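Long-range contacts in dihydrodipicolinate reductase N-terminus domain-containing protein (Mycobacterium smegmatis, PDB 6IAQ), which binds NADP and, as a member of a family of native amine dehydrogenases, probably catalyses the asymmetric reductive amination of ketones: residues A225-I230 against G251-D256; G164-N169 against F266-S271; N83-D88 against Q198-F203; S107-Y112 against G204-D209. One frame throughout, in Å; residues are numbered along the deposited sequence.

Contact 1: A225-I230 against G251-D256; sequences ATRPDI and GFTDID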
# COMPACT_ATOMS: atom_id res chain seq x y z
N ALA A 225 -12.62 4.71 23.92
CA ALA A 225 -13.86 4.20 24.54
C ALA A 225 -14.10 2.77 24.04
O ALA A 225 -13.66 2.44 22.91
CB ALA A 225 -15.03 5.09 24.25
N THR A 226 -14.74 1.96 24.86
CA THR A 226 -15.02 0.55 24.58
C THR A 226 -16.43 0.24 25.05
O THR A 226 -16.80 0.73 26.13
CB THR A 226 -14.01 -0.37 25.27
OG1 THR A 226 -12.74 -0.03 24.74
CG2 THR A 226 -14.34 -1.84 25.08
N ARG A 227 -17.17 -0.53 24.26
CA ARG A 227 -18.49 -1.05 24.66
C ARG A 227 -18.52 -2.54 24.33
O ARG A 227 -17.86 -3.01 23.40
CB ARG A 227 -19.60 -0.27 23.94
CG ARG A 227 -19.59 -0.42 22.43
CD ARG A 227 -20.98 -0.24 21.85
NE ARG A 227 -21.11 -0.68 20.47
CZ ARG A 227 -20.73 0.01 19.40
NH1 ARG A 227 -20.12 1.19 19.52
NH2 ARG A 227 -20.95 -0.48 18.19
N PRO A 228 -19.27 -3.34 25.11
CA PRO A 228 -19.37 -4.76 24.84
C PRO A 228 -20.23 -4.98 23.59
O PRO A 228 -21.09 -4.15 23.30
CB PRO A 228 -20.07 -5.30 26.09
CG PRO A 228 -20.92 -4.12 26.55
CD PRO A 228 -20.05 -2.92 26.30
N ASP A 229 -19.94 -6.06 22.87
CA ASP A 229 -20.82 -6.58 21.81
C ASP A 229 -21.67 -7.66 22.47
O ASP A 229 -21.11 -8.50 23.21
CB ASP A 229 -20.01 -7.08 20.60
CG ASP A 229 -19.14 -6.00 19.96
OD1 ASP A 229 -19.51 -4.84 20.01
OD2 ASP A 229 -18.08 -6.36 19.43
N ILE A 230 -22.98 -7.62 22.22
CA ILE A 230 -23.99 -8.44 22.94
C ILE A 230 -24.62 -9.42 21.95
O ILE A 230 -24.97 -8.98 20.85
CB ILE A 230 -25.05 -7.50 23.55
CG1 ILE A 230 -24.40 -6.40 24.40
CG2 ILE A 230 -26.08 -8.28 24.32
CD1 ILE A 230 -23.55 -6.94 25.53
N GLY A 251 -17.89 -10.21 22.68
CA GLY A 251 -16.72 -9.47 22.24
C GLY A 251 -16.84 -8.04 22.62
O GLY A 251 -17.65 -7.72 23.50
N PHE A 252 -16.09 -7.17 21.96
CA PHE A 252 -16.21 -5.73 22.22
C PHE A 252 -15.74 -4.93 21.02
O PHE A 252 -15.00 -5.44 20.16
CB PHE A 252 -15.48 -5.31 23.51
CG PHE A 252 -13.99 -5.54 23.55
CD1 PHE A 252 -13.11 -4.67 22.93
CD2 PHE A 252 -13.46 -6.56 24.32
CE1 PHE A 252 -11.73 -4.87 23.00
CE2 PHE A 252 -12.09 -6.77 24.38
CZ PHE A 252 -11.23 -5.91 23.73
N THR A 253 -16.14 -3.66 21.05
CA THR A 253 -15.81 -2.63 20.06
C THR A 253 -15.07 -1.50 20.77
O THR A 253 -15.60 -0.99 21.76
CB THR A 253 -17.08 -2.16 19.32
OG1 THR A 253 -17.68 -3.30 18.69
CG2 THR A 253 -16.76 -1.03 18.35
N ASP A 254 -13.89 -1.16 20.28
CA ASP A 254 -13.08 -0.01 20.73
C ASP A 254 -13.21 1.10 19.70
O ASP A 254 -13.29 0.79 18.53
CB ASP A 254 -11.59 -0.33 20.87
CG ASP A 254 -11.23 -1.46 21.82
OD1 ASP A 254 -11.79 -1.51 22.93
OD2 ASP A 254 -10.36 -2.29 21.42
N ILE A 255 -13.07 2.34 20.13
CA ILE A 255 -12.82 3.53 19.27
C ILE A 255 -11.68 4.31 19.91
O ILE A 255 -11.74 4.57 21.11
CB ILE A 255 -14.10 4.36 19.04
CG1 ILE A 255 -13.82 5.54 18.11
CG2 ILE A 255 -14.71 4.81 20.34
CD1 ILE A 255 -15.06 6.01 17.36
N ASP A 256 -10.64 4.54 19.14
CA ASP A 256 -9.42 5.25 19.54
C ASP A 256 -9.28 6.47 18.64
O ASP A 256 -9.61 6.38 17.44
CB ASP A 256 -8.19 4.34 19.46
CG ASP A 256 -8.23 3.31 20.57
OD1 ASP A 256 -8.03 3.73 21.75
OD2 ASP A 256 -8.54 2.15 20.27
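Five backbone hydrogen bonds zip strand 225-230 to strand 251-256, which run in opposing directions at 145°. Ala-225 and Ile-255 exchange a reciprocal pair, and so do Arg-227 and Thr-253; in both the donors approach nearly along the C=O axis, and Thr-253 N to Arg-227 O, at 3.0 Å, is almost straight (175°). Asp-229 N to Gly-251 O measures 2.9 Å, but here the donor sits well above the carbonyl plane. Between the hydrogen-bonded pairs, at the non-hydrogen-bonded pair Thr-226/Asp-254, Thr-226 CA lies 3.3 Å from Thr-253 O in a CA-H...O contact. This antiparallel ladder forms one margin of the mixed sheet of the C-terminal domain: strand 219-230 is outermost within the chain, and strand 265-273 flanks 249-260 on its other side.

Two side-chain hydrogen bonds reinforce the ladder, one on each face. On the face of Thr-226 and Asp-254, the two side chains run alongside each other, and Thr-226 OG1 donates to the anti lone pair of Asp-254 OD1 at 2.5 Å; Arg-199 binds both groups through its guanidinium, which also makes a cation-pi contact with Phe-252. On the reverse face Thr-253 OG1 donates to the syn lone pair of Asp-229 OD1 at 2.7 Å, the side chains crossing at about a right angle, while Asp-229 OD2 is held by Ser-271.

Carbon contacts are few: Ala-225 CB meets Ile-255 CG2 at 3.9 Å, and Thr-226 CG2 meets Phe-252 CD1 at 3.8 Å. Separately, the Thr-253 CG2 methyl lies over one face of the charged Arg-227 guanidinium, towards its rim.

Contact 2: G164-N169 against F266-S271; sequences GKASWN and FEFEMS
Strands 164-169 and 266-271 form the parallel pair of the otherwise antiparallel mixed sheet in the C-terminal domain, their axes 13° apart and 4.7 Å at closest approach. Five backbone hydrogen bonds alternate in direction, as a parallel ladder requires: Gly-164 and Ala-166 each donate to one residue of the other strand and accept from another. Glu-269 N to Gly-164 O, at 2.9 Å, is nearly straight (172°), although its donor stands above the carbonyl plane. Trp-168 N closes the ladder on Ser-271 O.

Apolar packing belongs to the face of Gly-164, Ala-166, Phe-268 and Met-270, which helices 141-153 and 203-215 cover. Phe-268 CG is anti to its backbone N (chi1 179°), and the ring lies across the neighbouring strand from Gly-164 to Ala-166. Gly-164 CA lies at its edge, with Phe-268 CD1 packed 3.7 Å from Gly-164 O, and Ala-166 CB touches Phe-268 CE1 at 3.8 Å.

On the other face Lys-165 and Glu-269 run side by side, yet Lys-165 NZ stays 5.8 Å from Glu-269 OE1; the aliphatic part of the lysine makes the contact. The hydroxyls of Ser-167 and Ser-271 both bond to Arg-273, Ser-167 also to Tyr-275 and Ser-271 to Asp-229.

A Met-aromatic contact completes the pairing: Met-270 SD lies in the plane of the Trp-168 indole, at its edge, and Trp-168 NE1 gives it a weak, fairly straight N-H...S bond of 3.4 Å.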
# COMPACT_ATOMS: atom_id res chain seq x y z
N GLY A 164 -10.72 4.80 10.28
CA GLY A 164 -10.76 3.37 10.00
C GLY A 164 -11.89 2.69 10.74
O GLY A 164 -12.21 3.09 11.88
N LYS A 165 -12.44 1.67 10.11
CA LYS A 165 -13.51 0.82 10.67
C LYS A 165 -13.15 -0.61 10.31
O LYS A 165 -12.90 -0.88 9.12
CB LYS A 165 -14.89 1.22 10.13
CG LYS A 165 -16.04 0.55 10.87
CD LYS A 165 -17.44 1.02 10.50
CE LYS A 165 -17.84 0.64 9.09
NZ LYS A 165 -19.29 0.34 8.98
N ALA A 166 -13.08 -1.48 11.33
CA ALA A 166 -12.64 -2.88 11.17
C ALA A 166 -13.52 -3.79 12.01
O ALA A 166 -13.96 -3.41 13.12
CB ALA A 166 -11.18 -2.99 11.52
N SER A 167 -13.75 -4.98 11.46
CA SER A 167 -14.49 -6.07 12.12
C SER A 167 -13.69 -7.36 11.92
O SER A 167 -13.33 -7.66 10.79
CB SER A 167 -15.90 -6.17 11.56
OG SER A 167 -16.64 -7.19 12.22
N TRP A 168 -13.47 -8.12 12.99
CA TRP A 168 -12.97 -9.50 12.89
C TRP A 168 -13.77 -10.42 13.82
O TRP A 168 -14.42 -9.93 14.74
CB TRP A 168 -11.45 -9.57 13.11
CG TRP A 168 -10.95 -8.89 14.33
CD1 TRP A 168 -10.43 -7.63 14.39
CD2 TRP A 168 -10.88 -9.43 15.67
NE1 TRP A 168 -10.03 -7.35 15.68
CE2 TRP A 168 -10.31 -8.43 16.48
CE3 TRP A 168 -11.22 -10.66 16.25
CZ2 TRP A 168 -10.05 -8.63 17.83
CZ3 TRP A 168 -10.99 -10.85 17.59
CH2 TRP A 168 -10.41 -9.85 18.36
N ASN A 169 -13.73 -11.70 13.49
CA ASN A 169 -14.50 -12.80 14.10
C ASN A 169 -13.62 -13.54 15.13
O ASN A 169 -12.68 -14.21 14.72
CB ASN A 169 -15.01 -13.75 13.03
CG ASN A 169 -15.94 -14.80 13.54
OD1 ASN A 169 -16.31 -14.80 14.71
ND2 ASN A 169 -16.36 -15.70 12.66
N PHE A 266 -6.62 11.24 13.71
CA PHE A 266 -6.73 9.80 13.40
C PHE A 266 -7.78 9.18 14.30
O PHE A 266 -7.76 9.44 15.53
CB PHE A 266 -5.38 9.13 13.62
CG PHE A 266 -4.29 9.67 12.74
CD1 PHE A 266 -3.64 10.85 13.08
CD2 PHE A 266 -3.93 9.01 11.58
CE1 PHE A 266 -2.65 11.36 12.25
CE2 PHE A 266 -2.92 9.52 10.78
CZ PHE A 266 -2.27 10.68 11.13
N GLU A 267 -8.64 8.35 13.71
CA GLU A 267 -9.72 7.66 14.46
C GLU A 267 -9.87 6.24 13.92
O GLU A 267 -9.88 6.06 12.69
CB GLU A 267 -11.02 8.46 14.39
CG GLU A 267 -12.05 7.97 15.38
CD GLU A 267 -13.22 8.91 15.63
OE1 GLU A 267 -13.07 9.88 16.40
OE2 GLU A 267 -14.27 8.67 15.05
N PHE A 268 -10.00 5.27 14.81
CA PHE A 268 -10.08 3.83 14.44
C PHE A 268 -11.07 3.12 15.35
O PHE A 268 -10.88 3.08 16.58
CB PHE A 268 -8.68 3.22 14.46
CG PHE A 268 -8.64 1.76 14.11
CD1 PHE A 268 -9.15 1.30 12.90
CD2 PHE A 268 -8.00 0.85 14.94
CE1 PHE A 268 -9.10 -0.04 12.57
CE2 PHE A 268 -7.96 -0.50 14.62
CZ PHE A 268 -8.50 -0.94 13.43
N GLU A 269 -12.11 2.55 14.75
CA GLU A 269 -13.11 1.74 15.46
C GLU A 269 -12.92 0.29 15.04
O GLU A 269 -12.88 0.00 13.81
CB GLU A 269 -14.51 2.25 15.12
CG GLU A 269 -15.62 1.38 15.66
CD GLU A 269 -17.00 1.90 15.31
OE1 GLU A 269 -17.24 2.16 14.14
OE2 GLU A 269 -17.81 2.07 16.21
N MET A 270 -12.79 -0.60 16.04
CA MET A 270 -12.49 -2.02 15.82
C MET A 270 -13.41 -2.87 16.68
O MET A 270 -13.44 -2.69 17.90
CB MET A 270 -11.01 -2.30 16.13
CG MET A 270 -10.57 -3.69 15.74
SD MET A 270 -9.17 -4.21 16.77
CE MET A 270 -10.11 -4.59 18.25
N SER A 271 -14.12 -3.79 16.05
CA SER A 271 -14.93 -4.80 16.76
C SER A 271 -14.29 -6.17 16.55
O SER A 271 -14.02 -6.57 15.38
CB SER A 271 -16.35 -4.77 16.31
OG SER A 271 -17.05 -5.87 16.88

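Contact 3: N83-D88 against Q198-F203; sequences NSYLTD and QRPPTF. With NAP (NADP nicotinamide-adenine-dinucleotide phosphate), chain F.
The Tyr-85 ring is a flat plate held between two carbon bumps. Over one face sits Pro-200, whose CB lies 3.3 Å from the ring centroid and only 7° off the ring normal, a CH-pi contact almost exactly over the centre; Pro-200 CG continues across the same face to Tyr-85 CE2. The opposite face has the CB of the preceding residue, Ser-84, over its centre. With CG anti to the carbonyl carbon (chi1 -49°), the tyrosine aims its ring at the loop: ring atom Tyr-85 CE1 lies 3.5 Å from Pro-201 O, and the tip meets Phe-203. There Tyr-85 OH comes 3.4 Å from Phe-203 CE1, the two side chains crossing at about a right angle, with Tyr-85 CE1 in the plane of the phenylalanine ring at its edge. A water spans the corner, 2.7 Å from Tyr-85 OH, and donates to Pro-201 O.

The contact joins two parts of the fold. Tyr-85 is the N-cap residue of helix 86-98 in the Rossmann-type, NADP-binding part, whereas 198-203 is the loop of the C-terminal domain that leads into helix 203-215, with Thr-202 at its N-cap. Behind the plate, Ser-84 faces the cofactor: the ribose hydroxyl O3D of NADP donates to Ser-84 OG at 2.7 Å, and Glu-108 is also hydrogen-bonded to OG.

Direct contact between the segments is mostly van der Waals packing of the ring, supplemented by one water bridge, while the hydroxyl of Ser-84 is turned to the nicotinamide ribose. At this point the two parts meet mainly by shape, next to a hydrogen-bonded cofactor site.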
# COMPACT_ATOMS: atom_id res chain seq x y z
N ASN A 83 0.47 -14.65 22.86
CA ASN A 83 -0.32 -13.63 23.60
C ASN A 83 -0.19 -12.25 22.92
O ASN A 83 0.49 -12.16 21.87
CB ASN A 83 0.08 -13.59 25.08
CG ASN A 83 1.57 -13.44 25.26
OD1 ASN A 83 2.23 -12.82 24.42
ND2 ASN A 83 2.11 -14.04 26.33
N SER A 84 -0.81 -11.22 23.51
CA SER A 84 -1.11 -9.93 22.84
C SER A 84 -0.33 -8.77 23.46
O SER A 84 0.19 -7.93 22.71
CB SER A 84 -2.60 -9.65 22.90
OG SER A 84 -3.33 -10.62 22.15
N TYR A 85 -0.30 -8.68 24.79
CA TYR A 85 0.13 -7.48 25.55
C TYR A 85 1.56 -7.71 26.07
O TYR A 85 1.86 -8.82 26.51
CB TYR A 85 -0.91 -7.16 26.62
CG TYR A 85 -2.32 -7.13 26.10
CD1 TYR A 85 -2.70 -6.21 25.13
CD2 TYR A 85 -3.25 -8.07 26.48
CE1 TYR A 85 -3.99 -6.18 24.61
CE2 TYR A 85 -4.55 -8.07 25.97
CZ TYR A 85 -4.91 -7.12 25.03
OH TYR A 85 -6.17 -7.13 24.52
N LEU A 86 2.41 -6.69 25.97
CA LEU A 86 3.86 -6.76 26.33
C LEU A 86 4.02 -7.24 27.79
O LEU A 86 5.04 -7.92 28.11
CB LEU A 86 4.52 -5.40 26.10
CG LEU A 86 5.98 -5.43 25.66
CD1 LEU A 86 6.26 -6.53 24.65
CD2 LEU A 86 6.42 -4.09 25.11
N THR A 87 3.07 -6.88 28.64
CA THR A 87 2.98 -7.28 30.06
C THR A 87 3.06 -8.82 30.14
O THR A 87 3.72 -9.31 31.04
CB THR A 87 1.72 -6.63 30.66
OG1 THR A 87 2.05 -6.29 32.00
CG2 THR A 87 0.47 -7.48 30.60
N ASP A 88 2.46 -9.53 29.19
CA ASP A 88 2.55 -11.00 29.06
C ASP A 88 3.73 -11.37 28.15
O ASP A 88 4.55 -12.23 28.54
CB ASP A 88 1.22 -11.58 28.56
CG ASP A 88 0.05 -11.16 29.43
OD1 ASP A 88 0.21 -11.19 30.66
OD2 ASP A 88 -1.01 -10.77 28.86
N GLN A 198 -5.84 -1.63 35.33
CA GLN A 198 -4.75 -2.21 34.51
C GLN A 198 -5.31 -2.87 33.25
O GLN A 198 -4.65 -3.80 32.74
CB GLN A 198 -3.92 -3.18 35.34
CG GLN A 198 -3.15 -2.43 36.40
CD GLN A 198 -2.14 -3.25 37.15
OE1 GLN A 198 -1.90 -4.43 36.86
NE2 GLN A 198 -1.56 -2.60 38.15
N ARG A 199 -6.46 -2.41 32.76
CA ARG A 199 -6.98 -2.89 31.44
C ARG A 199 -5.91 -2.66 30.39
O ARG A 199 -5.33 -1.58 30.33
CB ARG A 199 -8.29 -2.21 31.05
CG ARG A 199 -9.03 -2.95 29.94
CD ARG A 199 -9.32 -2.04 28.77
NE ARG A 199 -9.71 -2.76 27.55
CZ ARG A 199 -10.42 -2.20 26.58
NH1 ARG A 199 -10.83 -0.96 26.70
NH2 ARG A 199 -10.73 -2.88 25.48
N PRO A 200 -5.56 -3.66 29.56
CA PRO A 200 -4.51 -3.48 28.56
C PRO A 200 -4.85 -2.40 27.53
O PRO A 200 -6.03 -2.08 27.34
CB PRO A 200 -4.32 -4.84 27.87
CG PRO A 200 -5.42 -5.73 28.39
CD PRO A 200 -6.08 -5.02 29.57
N PRO A 201 -3.83 -1.87 26.82
CA PRO A 201 -4.07 -0.92 25.74
C PRO A 201 -4.88 -1.62 24.62
O PRO A 201 -4.81 -2.83 24.45
CB PRO A 201 -2.66 -0.51 25.27
CG PRO A 201 -1.77 -1.71 25.63
CD PRO A 201 -2.40 -2.27 26.91
N THR A 202 -5.69 -0.85 23.93
CA THR A 202 -6.49 -1.33 22.78
C THR A 202 -5.54 -1.61 21.61
O THR A 202 -4.53 -0.90 21.44
CB THR A 202 -7.61 -0.34 22.42
OG1 THR A 202 -6.97 0.89 22.06
CG2 THR A 202 -8.58 -0.17 23.56
N PHE A 203 -5.88 -2.60 20.79
CA PHE A 203 -5.15 -2.91 19.53
C PHE A 203 -5.03 -1.64 18.69
O PHE A 203 -3.94 -1.37 18.13
CB PHE A 203 -5.86 -4.01 18.74
CG PHE A 203 -5.92 -5.36 19.41
CD1 PHE A 203 -5.30 -5.61 20.64
CD2 PHE A 203 -6.55 -6.41 18.77
CE1 PHE A 203 -5.35 -6.87 21.21
CE2 PHE A 203 -6.59 -7.66 19.34
CZ PHE A 203 -5.98 -7.89 20.55
PA NAP F . -4.58 -19.79 20.70
O1A NAP F . -5.12 -20.74 19.74
O2A NAP F . -5.13 -19.61 22.15
O5B NAP F . -2.98 -20.10 20.79
C5B NAP F . -2.14 -19.59 21.83
C4B NAP F . -1.01 -20.58 22.06
O4B NAP F . -0.08 -20.11 23.03
C3B NAP F . -1.45 -21.99 22.53
O3B NAP F . -0.80 -22.90 21.62
C2B NAP F . -0.87 -22.18 23.93
O2B NAP F . -0.36 -23.51 24.18
C1B NAP F . 0.32 -21.29 23.80
N9A NAP F . 0.92 -20.77 25.03
C8A NAP F . 0.36 -20.01 26.00
N7A NAP F . 1.31 -19.70 26.89
C5A NAP F . 2.48 -20.18 26.43
C6A NAP F . 3.91 -20.20 26.84
N6A NAP F . 4.30 -19.61 27.96
N1A NAP F . 4.79 -20.83 26.06
C2A NAP F . 4.46 -21.44 24.91
N3A NAP F . 3.19 -21.48 24.45
C4A NAP F . 2.22 -20.90 25.20
O3 NAP F . -4.60 -18.25 20.11
PN NAP F . -4.28 -17.83 18.54
O1N NAP F . -5.52 -17.58 17.74
O2N NAP F . -3.25 -18.73 17.95
O5D NAP F . -3.66 -16.42 18.99
C5D NAP F . -2.42 -16.23 19.68
C4D NAP F . -2.07 -14.79 19.94
O4D NAP F . -1.86 -14.15 18.64
C3D NAP F . -3.16 -14.09 20.69
O3D NAP F . -2.66 -13.23 21.70
C2D NAP F . -3.86 -13.28 19.60
O2D NAP F . -4.52 -12.14 20.18
C1D NAP F . -2.67 -12.97 18.64
N1N NAP F . -3.13 -12.70 17.27
C2N NAP F . -2.68 -11.60 16.68
C3N NAP F . -3.14 -11.28 15.41
C7N NAP F . -2.62 -10.06 14.68
O7N NAP F . -3.20 -9.77 13.64
N7N NAP F . -1.56 -9.36 15.14
C4N NAP F . -4.04 -12.12 14.77
C5N NAP F . -4.49 -13.28 15.41
C6N NAP F . -4.00 -13.53 16.66
P2B NAP F . -1.30 -24.80 24.18
O1X NAP F . -1.77 -25.04 22.78
O2X NAP F . -0.34 -25.96 24.48
O3X NAP F . -2.30 -24.37 25.25
O HOH W 1 -6.99 -4.58 24.04

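Contact 4: S107-Y112 against G204-D209; sequences SEEMLY and GRNVLD. With NAP (NADP nicotinamide-adenine-dinucleotide phosphate), chain F; EDO (1,2-ethanediol), chain E.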
# COMPACT_ATOMS: atom_id res chain seq x y z
N SER A 107 1.89 -10.60 18.66
CA SER A 107 1.47 -9.74 19.79
C SER A 107 0.99 -8.37 19.26
O SER A 107 1.81 -7.65 18.71
CB SER A 107 2.55 -9.59 20.84
OG SER A 107 2.77 -10.84 21.49
N GLU A 108 -0.28 -8.02 19.46
CA GLU A 108 -0.90 -6.82 18.85
C GLU A 108 -0.20 -5.57 19.40
O GLU A 108 0.00 -4.61 18.65
CB GLU A 108 -2.43 -6.78 19.09
CG GLU A 108 -3.18 -7.83 18.28
CD GLU A 108 -3.39 -9.17 18.95
OE1 GLU A 108 -2.62 -9.48 19.91
OE2 GLU A 108 -4.29 -9.92 18.49
N GLU A 109 0.16 -5.57 20.69
CA GLU A 109 0.82 -4.39 21.29
C GLU A 109 2.23 -4.23 20.69
O GLU A 109 2.68 -3.07 20.54
CB GLU A 109 0.82 -4.47 22.82
CG GLU A 109 1.21 -3.15 23.43
CD GLU A 109 1.37 -3.13 24.94
OE1 GLU A 109 1.06 -4.15 25.59
OE2 GLU A 109 1.82 -2.08 25.45
N MET A 110 2.88 -5.32 20.28
CA MET A 110 4.25 -5.24 19.72
C MET A 110 4.22 -4.58 18.32
O MET A 110 5.29 -4.29 17.80
CB MET A 110 4.89 -6.63 19.62
CG MET A 110 5.64 -7.04 20.88
SD MET A 110 7.09 -5.97 21.20
CE MET A 110 8.17 -6.47 19.87
N LEU A 111 3.04 -4.35 17.73
CA LEU A 111 2.96 -3.65 16.41
C LEU A 111 3.72 -2.33 16.53
O LEU A 111 4.51 -1.99 15.58
CB LEU A 111 1.49 -3.42 16.04
CG LEU A 111 1.28 -2.72 14.69
CD1 LEU A 111 1.59 -3.66 13.54
CD2 LEU A 111 -0.15 -2.19 14.61
N TYR A 112 3.49 -1.62 17.63
CA TYR A 112 4.15 -0.33 17.93
C TYR A 112 4.05 -0.09 19.43
O TYR A 112 3.10 0.54 19.89
CB TYR A 112 3.54 0.81 17.10
CG TYR A 112 4.47 1.99 16.99
CD1 TYR A 112 5.44 2.07 15.99
CD2 TYR A 112 4.44 2.99 17.95
CE1 TYR A 112 6.32 3.14 15.93
CE2 TYR A 112 5.31 4.07 17.90
CZ TYR A 112 6.26 4.13 16.90
OH TYR A 112 7.12 5.18 16.84
N GLY A 204 -6.12 -0.88 18.62
CA GLY A 204 -6.21 0.32 17.78
C GLY A 204 -5.30 1.43 18.25
O GLY A 204 -4.83 2.20 17.40
N ARG A 205 -5.02 1.51 19.55
CA ARG A 205 -4.09 2.54 20.07
C ARG A 205 -2.71 2.33 19.45
O ARG A 205 -2.04 3.30 19.03
CB ARG A 205 -4.11 2.50 21.60
CG ARG A 205 -3.01 3.34 22.24
CD ARG A 205 -3.12 4.81 21.90
NE ARG A 205 -1.82 5.38 22.21
CZ ARG A 205 -1.42 5.71 23.42
NH1 ARG A 205 -2.25 5.58 24.45
NH2 ARG A 205 -0.21 6.21 23.60
N ASN A 206 -2.27 1.07 19.39
CA ASN A 206 -0.94 0.77 18.81
C ASN A 206 -0.99 1.09 17.31
O ASN A 206 0.02 1.62 16.80
CB ASN A 206 -0.52 -0.65 19.16
CG ASN A 206 -0.43 -0.81 20.66
OD1 ASN A 206 -1.27 -1.50 21.25
ND2 ASN A 206 0.57 -0.15 21.27
N VAL A 207 -2.12 0.82 16.64
CA VAL A 207 -2.26 1.17 15.19
C VAL A 207 -2.03 2.67 15.01
O VAL A 207 -1.22 3.05 14.16
CB VAL A 207 -3.63 0.72 14.64
CG1 VAL A 207 -3.88 1.30 13.24
CG2 VAL A 207 -3.71 -0.79 14.57
N LEU A 208 -2.74 3.50 15.76
CA LEU A 208 -2.67 4.98 15.59
C LEU A 208 -1.30 5.50 16.03
O LEU A 208 -0.80 6.44 15.38
CB LEU A 208 -3.82 5.62 16.36
CG LEU A 208 -5.22 5.25 15.88
CD1 LEU A 208 -6.29 6.09 16.55
CD2 LEU A 208 -5.33 5.32 14.36
N ASP A 209 -0.65 4.91 17.04
CA ASP A 209 0.71 5.35 17.45
C ASP A 209 1.64 5.15 16.25
O ASP A 209 2.46 6.02 15.97
CB ASP A 209 1.24 4.59 18.68
CG ASP A 209 0.55 4.95 20.00
OD1 ASP A 209 -0.14 5.99 20.05
OD2 ASP A 209 0.72 4.17 20.99
PA NAP F . -4.58 -19.79 20.70
O1A NAP F . -5.12 -20.74 19.74
O2A NAP F . -5.13 -19.61 22.15
O5B NAP F . -2.98 -20.10 20.79
C5B NAP F . -2.14 -19.59 21.83
C4B NAP F . -1.01 -20.58 22.06
O4B NAP F . -0.08 -20.11 23.03
C3B NAP F . -1.45 -21.99 22.53
O3B NAP F . -0.80 -22.90 21.62
C2B NAP F . -0.87 -22.18 23.93
O2B NAP F . -0.36 -23.51 24.18
C1B NAP F . 0.32 -21.29 23.80
N9A NAP F . 0.92 -20.77 25.03
C8A NAP F . 0.36 -20.01 26.00
N7A NAP F . 1.31 -19.70 26.89
C5A NAP F . 2.48 -20.18 26.43
C6A NAP F . 3.91 -20.20 26.84
N6A NAP F . 4.30 -19.61 27.96
N1A NAP F . 4.79 -20.83 26.06
C2A NAP F . 4.46 -21.44 24.91
N3A NAP F . 3.19 -21.48 24.45
C4A NAP F . 2.22 -20.90 25.20
O3 NAP F . -4.60 -18.25 20.11
PN NAP F . -4.28 -17.83 18.54
O1N NAP F . -5.52 -17.58 17.74
O2N NAP F . -3.25 -18.73 17.95
O5D NAP F . -3.66 -16.42 18.99
C5D NAP F . -2.42 -16.23 19.68
C4D NAP F . -2.07 -14.79 19.94
O4D NAP F . -1.86 -14.15 18.64
C3D NAP F . -3.16 -14.09 20.69
O3D NAP F . -2.66 -13.23 21.70
C2D NAP F . -3.86 -13.28 19.60
O2D NAP F . -4.52 -12.14 20.18
C1D NAP F . -2.67 -12.97 18.64
N1N NAP F . -3.13 -12.70 17.27
C2N NAP F . -2.68 -11.60 16.68
C3N NAP F . -3.14 -11.28 15.41
C7N NAP F . -2.62 -10.06 14.68
O7N NAP F . -3.20 -9.77 13.64
N7N NAP F . -1.56 -9.36 15.14
C4N NAP F . -4.04 -12.12 14.77
C5N NAP F . -4.49 -13.28 15.41
C6N NAP F . -4.00 -13.53 16.66
P2B NAP F . -1.30 -24.80 24.18
O1X NAP F . -1.77 -25.04 22.78
O2X NAP F . -0.34 -25.96 24.48
O3X NAP F . -2.30 -24.37 25.25
C1 EDO E . -6.84 -9.57 15.70
O1 EDO E . -5.71 -9.03 16.31
C2 EDO E . -7.00 -9.03 14.33
O2 EDO E . -6.27 -9.79 13.37
O HOH W 2 2.88 2.52 21.44
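A single backbone carbonyl, Tyr-112 O, takes both polar links between these segments. Asn-206 ND2 donates to it at 3.0 Å from well above the carbonyl plane, and a water donates to it at 2.5 Å while also donating to Asp-209 OD2. Asn-206 CG is anti to its carbonyl carbon (chi1 -61°), which points the amide across at the turn; ND2 also reaches Thr-116, and Asn-206 OD1 rests 3.6 Å from Glu-109 CA.

Through this grip helix 203-215 of the C-terminal domain meets the loop that follows strand 102-105 of the Rossmann-type parallel sheet. Glu-108 of this loop reaches the cofactor: bent at chi2 (91°), it accepts at OE2 from the NADP ribose O2D at 2.8 Å and from an ethanediol, probably from the crystallisation liquor, and its OE1 is hydrogen-bonded to Ser-84.

Beside the grip side chains pack. Leu-111 CD2 makes an apolar contact with Val-207 CG2 at 3.8 Å, and Tyr-112 lays its ring against the helix, Tyr-112 CD2 3.7 Å from Asp-209 CB, with Asp-209 O over one face towards the rim. One turn apart on the helix, Arg-205 NE donates in a salt bridge to the syn lone pair of Asp-209 OD1, which lies in the guanidinium plane.

In the fold
Contacts 1 and 2 belong to one sheet: strands 249-260 and 265-273 are neighbours in it, linked by Asp-254 N to Met-270 O, so the antiparallel and parallel ladders adjoin. Contact 2 is buried; contact 1, at the sheet's margin, is only partly so and adds hydroxyl-carboxylate bonds on both faces. Contacts 3 and 4 instead join the Rossmann-type part to the C-terminal domain, contact 3 by ring packing and a water bridge, the more buried contact 4 also by a direct amide-to-carbonyl hydrogen bond. Both touch NADP, and Ser-84 and Glu-108 tie them together. Helix 203-215 spans three sites: Phe-203 belongs to contact 3, residues 204-209 to contact 4, and Gly-204 packs on Phe-268 of contact 2.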